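Local atomic coordinates of fiber protein (Raptor adenovirus a, PDB entry 5FLD), a protein that forms the trimeric fibre of the virion, whose head domain, the part present here in a beta-hairpin-deleted form, probably mediates attachment to host-cell receptors. Residues Cys119-Leu124 / Leu133-Ser138. The protein carries 2 engineered substitutions. Sequence-based numbering, arbitrary orientation. Where two conformers were deposited one is given.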
# COMPACT_ATOMS: atom_id res chain seq x y z
N CYS A 119 0.19 5.08 6.74
CA CYS A 119 1.34 4.52 7.47
C CYS A 119 1.63 3.14 6.94
O CYS A 119 0.74 2.53 6.32
CB CYS A 119 1.00 4.33 8.93
SG CYS A 119 0.54 5.84 9.79
N MET A 120 2.80 2.61 7.22
CA MET A 120 3.03 1.20 6.94
C MET A 120 3.11 0.46 8.27
O MET A 120 3.56 1.01 9.27
CB MET A 120 4.23 0.98 6.07
CG MET A 120 3.95 1.49 4.64
SD MET A 120 5.03 0.83 3.40
CE MET A 120 4.14 -0.69 3.09
N MET A 121 2.60 -0.77 8.27
CA MET A 121 2.58 -1.62 9.48
C MET A 121 3.17 -2.97 9.16
O MET A 121 3.01 -3.46 8.06
CB MET A 121 1.15 -1.84 9.93
CG MET A 121 0.42 -0.60 10.28
SD MET A 121 -1.16 -1.13 10.99
CE MET A 121 -1.45 0.41 11.78
N GLN A 122 3.78 -3.61 10.16
CA GLN A 122 4.46 -4.87 9.97
C GLN A 122 4.53 -5.61 11.28
O GLN A 122 4.80 -4.98 12.31
CB GLN A 122 5.88 -4.62 9.45
CG GLN A 122 6.56 -5.88 8.99
CD GLN A 122 7.89 -5.61 8.32
OE1 GLN A 122 8.48 -4.52 8.47
NE2 GLN A 122 8.36 -6.58 7.58
N PHE A 123 4.25 -6.89 11.24
CA PHE A 123 4.43 -7.77 12.41
C PHE A 123 5.83 -8.37 12.35
O PHE A 123 6.22 -8.98 11.36
CB PHE A 123 3.39 -8.85 12.46
CG PHE A 123 2.03 -8.36 12.82
CD1 PHE A 123 1.14 -7.94 11.82
CD2 PHE A 123 1.61 -8.33 14.13
CE1 PHE A 123 -0.14 -7.49 12.17
CE2 PHE A 123 0.35 -7.87 14.48
CZ PHE A 123 -0.55 -7.45 13.48
N LEU A 124 6.57 -8.18 13.43
CA LEU A 124 7.97 -8.62 13.53
C LEU A 124 8.15 -9.27 14.90
O LEU A 124 7.44 -8.92 15.83
CB LEU A 124 8.89 -7.42 13.41
CG LEU A 124 8.89 -6.69 12.07
CD1 LEU A 124 9.78 -5.47 12.10
CD2 LEU A 124 9.30 -7.64 10.95
N LEU A 133 4.02 -5.28 16.82
CA LEU A 133 3.46 -4.62 15.64
C LEU A 133 4.18 -3.30 15.54
O LEU A 133 4.16 -2.50 16.48
CB LEU A 133 1.95 -4.43 15.76
CG LEU A 133 1.22 -3.65 14.65
CD1 LEU A 133 1.45 -4.29 13.30
CD2 LEU A 133 -0.26 -3.59 15.02
N VAL A 134 4.85 -3.05 14.41
CA VAL A 134 5.56 -1.81 14.17
C VAL A 134 4.76 -0.93 13.22
O VAL A 134 4.21 -1.44 12.24
CB VAL A 134 6.94 -2.09 13.50
CG1 VAL A 134 7.70 -0.77 13.32
CG2 VAL A 134 7.71 -3.10 14.31
N VAL A 135 4.66 0.35 13.53
CA VAL A 135 3.96 1.31 12.69
C VAL A 135 4.99 2.32 12.25
O VAL A 135 5.62 2.96 13.08
CB VAL A 135 2.82 2.02 13.43
CG1 VAL A 135 2.09 2.94 12.47
CG2 VAL A 135 1.90 1.01 14.07
N LEU A 136 5.16 2.49 10.93
CA LEU A 136 6.11 3.46 10.41
C LEU A 136 5.38 4.62 9.79
O LEU A 136 4.47 4.44 8.97
CB LEU A 136 7.02 2.77 9.39
CG LEU A 136 7.76 1.53 9.85
CD1 LEU A 136 8.64 1.01 8.72
CD2 LEU A 136 8.61 1.83 11.07
N ARG A 137 5.78 5.83 10.17
CA ARG A 137 5.13 7.05 9.78
C ARG A 137 6.13 7.99 9.08
O ARG A 137 7.35 7.75 9.11
CB ARG A 137 4.57 7.80 10.98
CG ARG A 137 3.58 7.02 11.82
CD ARG A 137 3.11 7.80 13.03
NE ARG A 137 2.70 9.16 12.70
CZ ARG A 137 3.40 10.27 12.95
NH1 ARG A 137 4.57 10.21 13.59
NH2 ARG A 137 2.93 11.45 12.58
N SER A 138 5.61 9.05 8.49
CA SER A 138 6.42 10.04 7.75
C SER A 138 7.06 11.09 8.65
O SER A 138 8.21 11.47 8.43
CB SER A 138 5.58 10.75 6.68
OG SER A 138 6.27 11.85 6.09
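Leu133 sets its CD1 methyl over the centre of the Phe123 ring, a CH-pi contact with CD1 3.7 Å from the ring centroid and only 10° off the ring normal. With CG of Leu133 anti to the backbone N (chi1 175°), the branch swings across to the neighbouring strand, and the same methyl lies 4.2 Å from Met121 CB. Met121 and Val135 run side by side on this face of the sheet; the extended methionine chain carries CE to 4.1 Å from Val135 CG2.

The two strands, 114-125 and 131-136, form a beta hairpin in the antiparallel sheet of the head domain. Met120 and Leu136 form one hydrogen-bonded pair, Gln122 and Val134 the other, each joined by two N-H to O=C bonds; the Leu136 N to Met120 O bond is the shortest at 2.7 Å and nearly straight. In the non-hydrogen-bonded Met121-Val135 pair between them, Met121 CA approaches Val134 O at 3.2 Å, a CA-H...O contact. The Leu124 and Val134 side chains meet at an angle, Leu124 CD1 3.8 Å from Val134 CG2.

Around this core, Phe156 meets the Phe123 ring edge-to-face and Met148 touches both Met121 and Val135. Gln122 sends NE2 to Thr99 O, while Arg137 is held by a salt bridge to Glu117. On the opposite face, Met120 packs on Leu118, and Leu136 on Leu105, both of a neighbouring subunit.

The hairpin thus presents one apolar face to the interior of the head domain and the other partly to the trimer interface, while the four cross-strand bonds serve the backbone of Met120, Gln122, Val134 and Leu136, and bonds to Ala104, Ser102 and Ile89 serve Cys119, Met121 and Leu133.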